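Local coordinates for chalcone-flavanone isomerase family protein (Arabidopsis thaliana, PDB 4DOO) that binds fatty acids, preferring saturated ones, through a chalcone-isomerase-like fold, and may take part in alpha-linolenic acid metabolism in the chloroplast, at residues 22-27 / 46-51; 87-92 / 176-181. All blocks are in the same frame, centred on the assembly; numbering follows the deposited sequence.

Interaction 1 (22-27 / 46-51)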
ATOM      1  N   ARG A  22      -1.990 -10.721  -9.777  1.00 24.93           N
ATOM      2  CA  ARG A  22      -1.969  -9.894  -8.573  1.00 24.12           C
ATOM      3  C   ARG A  22      -3.305  -9.964  -7.850  1.00 20.96           C
ATOM      4  O   ARG A  22      -4.298  -9.409  -8.319  1.00 21.53           O
ATOM      5  CB  ARG A  22      -1.652  -8.454  -8.960  1.00 25.89           C
ATOM      6  CG  ARG A  22      -1.097  -7.642  -7.825  1.00 32.80           C
ATOM      7  CD  ARG A  22      -0.279  -6.499  -8.350  1.00 33.69           C
ATOM      8  NE  ARG A  22       0.730  -6.973  -9.292  1.00 30.62           N
ATOM      9  CZ  ARG A  22       1.816  -6.286  -9.622  1.00 30.99           C
ATOM     10  NH1 ARG A  22       2.033  -5.093  -9.081  1.00 28.06           N
ATOM     11  NH2 ARG A  22       2.681  -6.790 -10.494  1.00 25.40           N
ATOM     12  N   ARG A  23      -3.330 -10.631  -6.699  1.00 17.83           N
ATOM     13  CA  ARG A  23      -4.580 -10.792  -5.960  1.00 18.75           C
ATOM     14  C   ARG A  23      -4.842  -9.774  -4.860  1.00 17.94           C
ATOM     15  O   ARG A  23      -3.953  -9.435  -4.082  1.00 15.78           O
ATOM     16  CB  ARG A  23      -4.650 -12.186  -5.337  1.00 22.84           C
ATOM     17  CG  ARG A  23      -4.400 -13.320  -6.313  1.00 31.45           C
ATOM     18  CD  ARG A  23      -5.375 -13.329  -7.484  1.00 40.31           C
ATOM     19  NE  ARG A  23      -5.004 -14.338  -8.474  1.00 48.03           N
ATOM     20  CZ  ARG A  23      -4.961 -15.646  -8.230  1.00 52.50           C
ATOM     21  NH1 ARG A  23      -5.275 -16.115  -7.026  1.00 53.82           N
ATOM     22  NH2 ARG A  23      -4.569 -16.487  -9.179  1.00 53.81           N
ATOM     23  N   LEU A  24      -6.084  -9.307  -4.791  1.00 16.24           N
ATOM     24  CA  LEU A  24      -6.488  -8.360  -3.755  1.00 13.89           C
ATOM     25  C   LEU A  24      -6.546  -9.146  -2.449  1.00 13.93           C
ATOM     26  O   LEU A  24      -7.281 -10.138  -2.343  1.00 13.24           O
ATOM     27  CB  LEU A  24      -7.873  -7.788  -4.064  1.00 13.43           C
ATOM     28  CG  LEU A  24      -8.456  -6.825  -3.028  1.00 15.97           C
ATOM     29  CD1 LEU A  24      -7.557  -5.590  -2.911  1.00 14.08           C
ATOM     30  CD2 LEU A  24      -9.876  -6.427  -3.447  1.00 14.05           C
ATOM     31  N   LEU A  25      -5.780  -8.704  -1.456  1.00 10.19           N
ATOM     32  CA  LEU A  25      -5.743  -9.389  -0.168  1.00 11.53           C
ATOM     33  C   LEU A  25      -6.365  -8.598   0.980  1.00  9.85           C
ATOM     34  O   LEU A  25      -6.734  -9.162   2.013  1.00 12.75           O
ATOM     35  CB  LEU A  25      -4.298  -9.747   0.184  1.00 11.40           C
ATOM     36  CG  LEU A  25      -3.537 -10.587  -0.847  1.00 15.07           C
ATOM     37  CD1 LEU A  25      -2.121 -10.817  -0.351  1.00 15.02           C
ATOM     38  CD2 LEU A  25      -4.246 -11.921  -1.073  1.00 15.59           C
ATOM     39  N   GLY A  26      -6.481  -7.290   0.811  1.00 13.18           N
ATOM     40  CA  GLY A  26      -7.065  -6.482   1.865  1.00 13.68           C
ATOM     41  C   GLY A  26      -7.579  -5.153   1.355  1.00 14.11           C
ATOM     42  O   GLY A  26      -7.011  -4.576   0.431  1.00 12.99           O
ATOM     43  N   VAL A  27      -8.660  -4.673   1.959  1.00 14.43           N
ATOM     44  CA  VAL A  27      -9.255  -3.398   1.578  1.00 12.93           C
ATOM     45  C   VAL A  27      -9.491  -2.574   2.834  1.00 14.69           C
ATOM     46  O   VAL A  27     -10.020  -3.080   3.821  1.00 12.30           O
ATOM     47  CB  VAL A  27     -10.595  -3.617   0.845  1.00 15.03           C
ATOM     48  CG1 VAL A  27     -11.295  -2.277   0.611  1.00 18.07           C
ATOM     49  CG2 VAL A  27     -10.340  -4.314  -0.477  1.00 14.12           C
ATOM     50  N   GLY A  46      -6.804  -0.682  -1.694  1.00 13.21           N
ATOM     51  CA  GLY A  46      -6.822  -2.122  -1.826  1.00 12.37           C
ATOM     52  C   GLY A  46      -5.383  -2.562  -1.983  1.00 11.62           C
ATOM     53  O   GLY A  46      -4.636  -1.965  -2.760  1.00 11.09           O
ATOM     54  N   VAL A  47      -4.985  -3.585  -1.237  1.00 10.53           N
ATOM     55  CA  VAL A  47      -3.613  -4.074  -1.300  1.00 11.94           C
ATOM     56  C   VAL A  47      -3.561  -5.395  -2.062  1.00 11.29           C
ATOM     57  O   VAL A  47      -4.220  -6.364  -1.681  1.00 10.41           O
ATOM     58  CB  VAL A  47      -3.033  -4.288   0.114  1.00 14.46           C
ATOM     59  CG1 VAL A  47      -1.573  -4.717   0.014  1.00 12.67           C
ATOM     60  CG2 VAL A  47      -3.154  -3.003   0.930  1.00 15.70           C
ATOM     61  N   TYR A  48      -2.769  -5.411  -3.135  1.00 12.87           N
ATOM     62  CA  TYR A  48      -2.603  -6.585  -3.995  1.00 12.98           C
ATOM     63  C   TYR A  48      -1.184  -7.148  -3.915  1.00 13.94           C
ATOM     64  O   TYR A  48      -0.226  -6.398  -3.768  1.00 15.97           O
ATOM     65  CB  TYR A  48      -2.866  -6.223  -5.458  1.00 14.60           C
ATOM     66  CG  TYR A  48      -4.257  -5.738  -5.769  1.00 13.18           C
ATOM     67  CD1 TYR A  48      -4.650  -4.431  -5.464  1.00 12.52           C
ATOM     68  CD2 TYR A  48      -5.177  -6.577  -6.388  1.00 10.75           C
ATOM     69  CE1 TYR A  48      -5.925  -3.973  -5.773  1.00 10.79           C
ATOM     70  CE2 TYR A  48      -6.461  -6.130  -6.702  1.00 12.04           C
ATOM     71  CZ  TYR A  48      -6.825  -4.826  -6.394  1.00 10.49           C
ATOM     72  OH  TYR A  48      -8.091  -4.375  -6.702  1.00 14.49           O
ATOM     73  N   ALA A  49      -1.063  -8.465  -4.030  1.00 12.84           N
ATOM     74  CA  ALA A  49       0.242  -9.124  -3.995  1.00 14.42           C
ATOM     75  C   ALA A  49       0.291 -10.224  -5.059  1.00 14.85           C
ATOM     76  O   ALA A  49      -0.688 -10.933  -5.272  1.00 14.00           O
ATOM     77  CB  ALA A  49       0.496  -9.717  -2.612  1.00 13.75           C
ATOM     78  N   ASP A  50       1.433 -10.352  -5.727  1.00 16.74           N
ATOM     79  CA  ASP A  50       1.611 -11.368  -6.759  1.00 17.22           C
ATOM     80  C   ASP A  50       1.607 -12.749  -6.113  1.00 14.63           C
ATOM     81  O   ASP A  50       2.391 -13.024  -5.203  1.00 14.96           O
ATOM     82  CB  ASP A  50       2.928 -11.136  -7.506  1.00 17.70           C
ATOM     83  CG  ASP A  50       3.188 -12.186  -8.568  1.00 22.36           C
ATOM     84  OD1 ASP A  50       3.634 -13.301  -8.218  1.00 21.60           O
ATOM     85  OD2 ASP A  50       2.932 -11.901  -9.755  1.00 24.89           O
ATOM     86  N   CYS A  51       0.718 -13.613  -6.591  1.00 12.39           N
ATOM     87  CA  CYS A  51       0.569 -14.961  -6.055  1.00 17.53           C
ATOM     88  C   CYS A  51       1.834 -15.797  -6.059  1.00 16.89           C
ATOM     89  O   CYS A  51       2.186 -16.401  -5.045  1.00 18.27           O
ATOM     90  CB  CYS A  51      -0.518 -15.712  -6.825  1.00 23.16           C
ATOM     91  SG  CYS A  51      -2.151 -15.013  -6.604  1.00 34.83           S
TER
HETATM   92  O   HOH W   1       1.800  -9.919 -10.741  1.00 26.00           O

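Interaction 2 (87-92 / 176-181). With DAO (lauric acid), chain C.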
ATOM      1  N   MET A  87       3.795  -5.953  -5.672  1.00 13.59           N
ATOM      2  CA  MET A  87       2.554  -5.564  -5.034  1.00 13.43           C
ATOM      3  C   MET A  87       1.988  -4.296  -5.644  1.00 16.07           C
ATOM      4  O   MET A  87       2.696  -3.530  -6.309  1.00 16.43           O
ATOM      5  CB  MET A  87       2.776  -5.317  -3.544  1.00 13.05           C
ATOM      6  CG  MET A  87       3.366  -6.480  -2.772  1.00 20.53           C
ATOM      7  SD  MET A  87       3.410  -6.076  -1.021  1.00 20.79           S
ATOM      8  CE  MET A  87       3.732  -7.697  -0.299  1.00 26.21           C
ATOM      9  N   THR A  88       0.703  -4.077  -5.401  1.00 15.55           N
ATOM     10  CA  THR A  88       0.032  -2.881  -5.882  1.00 15.57           C
ATOM     11  C   THR A  88      -0.859  -2.351  -4.771  1.00 13.23           C
ATOM     12  O   THR A  88      -1.528  -3.123  -4.078  1.00 14.00           O
ATOM     13  CB  THR A  88      -0.870  -3.160  -7.113  1.00 18.72           C
ATOM     14  OG1 THR A  88      -0.061  -3.530  -8.232  1.00 20.66           O
ATOM     15  CG2 THR A  88      -1.672  -1.908  -7.483  1.00 21.21           C
ATOM     16  N   ILE A  89      -0.829  -1.036  -4.587  1.00 14.12           N
ATOM     17  CA  ILE A  89      -1.682  -0.375  -3.610  1.00 12.50           C
ATOM     18  C   ILE A  89      -2.543   0.541  -4.473  1.00 10.93           C
ATOM     19  O   ILE A  89      -2.036   1.493  -5.062  1.00 13.56           O
ATOM     20  CB  ILE A  89      -0.889   0.513  -2.616  1.00 12.12           C
ATOM     21  CG1 ILE A  89       0.107  -0.329  -1.818  1.00 14.14           C
ATOM     22  CG2 ILE A  89      -1.860   1.224  -1.676  1.00 15.85           C
ATOM     23  CD1 ILE A  89      -0.538  -1.431  -1.006  1.00 19.38           C
ATOM     24  N   ARG A  90      -3.827   0.232  -4.589  1.00  9.16           N
ATOM     25  CA  ARG A  90      -4.717   1.073  -5.380  1.00 11.25           C
ATOM     26  C   ARG A  90      -5.509   1.989  -4.462  1.00 11.00           C
ATOM     27  O   ARG A  90      -6.204   1.523  -3.554  1.00 12.10           O
ATOM     28  CB  ARG A  90      -5.674   0.221  -6.215  1.00 11.60           C
ATOM     29  CG  ARG A  90      -6.806   1.025  -6.845  1.00 15.19           C
ATOM     30  CD  ARG A  90      -7.536   0.210  -7.898  1.00 18.44           C
ATOM     31  NE  ARG A  90      -6.650  -0.117  -9.013  1.00 20.61           N
ATOM     32  CZ  ARG A  90      -7.029  -0.778 -10.100  1.00 22.67           C
ATOM     33  NH1 ARG A  90      -8.286  -1.187 -10.227  1.00 22.29           N
ATOM     34  NH2 ARG A  90      -6.149  -1.028 -11.060  1.00 22.88           N
ATOM     35  N   LEU A  91      -5.386   3.293  -4.693  1.00 12.07           N
ATOM     36  CA  LEU A  91      -6.093   4.286  -3.897  1.00 13.53           C
ATOM     37  C   LEU A  91      -7.222   4.873  -4.727  1.00 12.83           C
ATOM     38  O   LEU A  91      -7.048   5.124  -5.917  1.00 14.09           O
ATOM     39  CB  LEU A  91      -5.167   5.443  -3.494  1.00 10.10           C
ATOM     40  CG  LEU A  91      -3.904   5.212  -2.670  1.00 16.43           C
ATOM     41  CD1 LEU A  91      -2.843   4.557  -3.530  1.00 17.38           C
ATOM     42  CD2 LEU A  91      -3.401   6.550  -2.147  1.00 14.71           C
ATOM     43  N   GLN A  92      -8.372   5.084  -4.095  1.00 12.95           N
ATOM     44  CA  GLN A  92      -9.521   5.700  -4.752  1.00 15.01           C
ATOM     45  C   GLN A  92      -9.975   6.818  -3.824  1.00 14.69           C
ATOM     46  O   GLN A  92     -10.430   6.563  -2.703  1.00 12.55           O
ATOM     47  CB  GLN A  92     -10.645   4.686  -4.972  1.00 13.99           C
ATOM     48  CG  GLN A  92     -10.315   3.637  -6.024  1.00 15.54           C
ATOM     49  CD  GLN A  92     -11.498   2.750  -6.341  1.00 19.25           C
ATOM     50  OE1 GLN A  92     -12.514   3.216  -6.853  1.00 21.02           O
ATOM     51  NE2 GLN A  92     -11.374   1.467  -6.031  1.00 20.86           N
ATOM     52  N   SER A 176       9.078   1.901   3.024  1.00 16.84           N
ATOM     53  CA  SER A 176       8.412   2.964   3.771  1.00 17.10           C
ATOM     54  C   SER A 176       6.943   3.130   3.397  1.00 16.26           C
ATOM     55  O   SER A 176       6.074   3.183   4.269  1.00 17.03           O
ATOM     56  CB  SER A 176       9.148   4.289   3.561  1.00 17.52           C
ATOM     57  OG  SER A 176      10.483   4.209   4.029  1.00 20.26           O
ATOM     58  N   ILE A 177       6.667   3.214   2.102  1.00 17.01           N
ATOM     59  CA  ILE A 177       5.293   3.380   1.645  1.00 19.00           C
ATOM     60  C   ILE A 177       4.426   2.186   2.042  1.00 17.73           C
ATOM     61  O   ILE A 177       3.353   2.360   2.618  1.00 16.79           O
ATOM     62  CB  ILE A 177       5.245   3.598   0.118  1.00 20.74           C
ATOM     63  CG1 ILE A 177       5.881   4.952  -0.217  1.00 21.72           C
ATOM     64  CG2 ILE A 177       3.808   3.572  -0.378  1.00 19.81           C
ATOM     65  CD1 ILE A 177       5.987   5.244  -1.692  1.00 27.78           C
ATOM     66  N   LEU A 178       4.894   0.978   1.746  1.00 19.05           N
ATOM     67  CA  LEU A 178       4.145  -0.226   2.095  1.00 17.04           C
ATOM     68  C   LEU A 178       3.899  -0.334   3.593  1.00 15.12           C
ATOM     69  O   LEU A 178       2.873  -0.854   4.017  1.00 16.72           O
ATOM     70  CB  LEU A 178       4.883  -1.478   1.627  1.00 20.33           C
ATOM     71  CG  LEU A 178       4.835  -1.813   0.138  1.00 24.48           C
ATOM     72  CD1 LEU A 178       5.698  -3.037  -0.133  1.00 29.73           C
ATOM     73  CD2 LEU A 178       3.391  -2.071  -0.279  1.00 26.93           C
ATOM     74  N   ASP A 179       4.841   0.156   4.396  1.00 17.20           N
ATOM     75  CA  ASP A 179       4.697   0.075   5.849  1.00 17.76           C
ATOM     76  C   ASP A 179       3.483   0.844   6.355  1.00 16.26           C
ATOM     77  O   ASP A 179       2.928   0.510   7.402  1.00 17.04           O
ATOM     78  CB  ASP A 179       5.965   0.584   6.549  1.00 21.78           C
ATOM     79  CG  ASP A 179       5.997   0.218   8.026  1.00 24.68           C
ATOM     80  OD1 ASP A 179       5.751   1.101   8.877  1.00 25.11           O
ATOM     81  OD2 ASP A 179       6.254  -0.965   8.331  1.00 22.48           O
ATOM     82  N   LEU A 180       3.070   1.869   5.614  1.00 15.57           N
ATOM     83  CA  LEU A 180       1.915   2.674   6.002  1.00 15.27           C
ATOM     84  C   LEU A 180       0.626   1.875   5.932  1.00 13.40           C
ATOM     85  O   LEU A 180      -0.328   2.154   6.656  1.00 14.86           O
ATOM     86  CB  LEU A 180       1.770   3.889   5.075  1.00 14.31           C
ATOM     87  CG  LEU A 180       2.859   4.955   5.143  1.00 16.28           C
ATOM     88  CD1 LEU A 180       2.617   6.006   4.061  1.00 18.45           C
ATOM     89  CD2 LEU A 180       2.856   5.589   6.533  1.00 17.15           C
ATOM     90  N   TYR A 181       0.601   0.892   5.039  1.00 13.95           N
ATOM     91  CA  TYR A 181      -0.586   0.075   4.832  1.00 13.44           C
ATOM     92  C   TYR A 181      -0.559  -1.306   5.489  1.00 15.55           C
ATOM     93  O   TYR A 181      -1.585  -1.782   5.978  1.00 16.80           O
ATOM     94  CB  TYR A 181      -0.821  -0.079   3.323  1.00 11.92           C
ATOM     95  CG  TYR A 181      -0.956   1.249   2.598  1.00 10.62           C
ATOM     96  CD1 TYR A 181      -2.156   1.964   2.624  1.00 15.24           C
ATOM     97  CD2 TYR A 181       0.130   1.807   1.927  1.00 13.01           C
ATOM     98  CE1 TYR A 181      -2.269   3.210   1.998  1.00 12.15           C
ATOM     99  CE2 TYR A 181       0.033   3.048   1.299  1.00 15.80           C
ATOM    100  CZ  TYR A 181      -1.166   3.743   1.339  1.00 17.58           C
ATOM    101  OH  TYR A 181      -1.249   4.975   0.725  1.00 16.58           O
TER
HETATM  102  O1  DAO C 301      -0.525   9.966   3.700  1.00 22.31           O
HETATM  103  O2  DAO C 301      -2.083   8.608   2.932  1.00 17.68           O
HETATM  104  C1  DAO C 301      -0.897   9.014   2.972  1.00 24.46           C
HETATM  105  C2  DAO C 301       0.127   8.334   2.092  1.00 24.33           C
HETATM  106  C3  DAO C 301      -0.155   8.650   0.633  1.00 25.00           C
HETATM  107  C4  DAO C 301       0.973   8.137  -0.273  1.00 23.86           C
HETATM  108  C5  DAO C 301       0.558   8.178  -1.745  1.00 25.69           C
HETATM  109  C6  DAO C 301       0.724   9.576  -2.333  1.00 26.06           C
HETATM  110  C7  DAO C 301      -0.219   9.801  -3.503  1.00 28.69           C
HETATM  111  C8  DAO C 301      -0.379  11.291  -3.766  1.00 31.63           C
HETATM  112  C9  DAO C 301      -1.438  11.554  -4.822  1.00 34.69           C
HETATM  113  C10 DAO C 301      -1.523  13.046  -5.127  1.00 39.34           C
HETATM  114  C11 DAO C 301      -1.984  13.277  -6.562  1.00 40.17           C
HETATM  115  C12 DAO C 301      -2.277  14.742  -6.800  1.00 40.29           C

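Interaction 1 (22-27 / 46-51)
Arg23 and Ala49 pair through both their backbone amides: Arg23 N donates to Ala49 O at 3.0 Å, and Ala49 N returns a bond to Arg23 O. The first donor stands 42° out of the carbonyl plane. Toward Gly46 the antiparallel register slips by one residue in a classic beta bulge, where Leu25 and Gly26 both face Val47. Leu25 N gives Val47 O a short bond of 2.8 Å, nearly straight at 175°, while Gly26 N adds a weak one to the same oxygen; Val47 N is satisfied by Gly26 O. Tyr48 lies over Leu24, whose CD1 sits 3.8 Å from the ring centroid in a CH-pi contact displaced toward the rim. The phenol OH reaches past strand 22-33 to bond Pro15 O on strand 13-18, that strand's other neighbour. An alanine in place of Tyr48 would probably leave Leu24 CD1 without its aromatic cover and Pro15 O without the phenol as a partner. Arg22 packs CG against Tyr48 CB at 3.3 Å, and its NH1 is bonded to Thr88 OG1. A water links Arg22 to Asp50, accepting from Arg22 NH2 at 3.3 Å and donating to Asp50 OD2 at 2.5 Å. Asp50 OD1 caps Asp53 N at the start of helix 51-61. In this hairpin of the chalcone-isomerase-like sheet, backbone groups thus satisfy one another between strands, side-chain polar ends find partners elsewhere, and the water-separated charges of Arg22 and Asp50 probably still attract one another.

Interaction 2 (87-92 / 176-181)
Leu178, Ile89 and Met87 form the aliphatic part of this contact, which packs strand 87-93 of the antiparallel sheet of the chalcone-isomerase-like fold against helix 171-182, beside the fatty-acid pocket. The short segments run 62° apart with axes 10.4 Å from each other, a separation bridged by side chains alone. Both methyl groups of Leu178 are used: CD1 lies 3.9 Å from Met87 SD, and CD2 lies 4.0 Å from Ile89 CG1, with Ile89 CD1 equally near. Met87 is extended beyond CG (chi2 -175°), which carries its sulfur toward the leucine.

The aromatic part belongs to Tyr181. Ile89 CG2, anti to the backbone N, sits over the centre of the ring, 3.9 Å from its centroid and only 10° off the normal, a well-centred CH-pi contact. The opposite face is met by CB of the preceding residue, Leu180, nearer the rim, so the ring is sandwiched between strand and helix atoms. Phe45 and Phe187 add edge-to-face partners. At the far end of the tyrosine, Leu91 CD2 approaches Tyr181 OH at 3.9 Å, the two side chains crossing at about a right angle.

The polar partner of Tyr181 lies outside the two segments: its OH is hydrogen-bonded to Tyr43 OH, and Tyr43, with Arg30 and Ser110, also hydrogen-bonds the lauric acid.

This lauric acid is touched from the helix: Tyr181 OH is 3.8 Å from its C3, and Leu180 CD1 is 3.9 Å from its C2. No hydrogen bond crosses between strand and helix, so apolar surface holds them together, while Tyr181 lines the pocket itself and probably also helps to position Tyr43, which hydrogen-bonds the fatty acid.

How the interactions relate
Interaction 1 and interaction 2 meet on one antiparallel sheet, since strands 39-50 and 87-93 are neighbours in it. Their centres are 10 Å apart, and Tyr48 N reaches Thr88 O at 2.8 Å, a probable hydrogen bond. Interaction 1 (22-27 / 46-51) joins two strands of a hairpin, is largely buried yet has partly exposed residues, and includes water and charge. The centre of interaction 2 (87-92 / 176-181) lies about 1 Å from that of the chain; every touching residue there is buried, and apolar side chains join sheet to helix. It also borders the lauric acid, whereas the side chain of Val47 in interaction 1 is about 12 Å from a bound one.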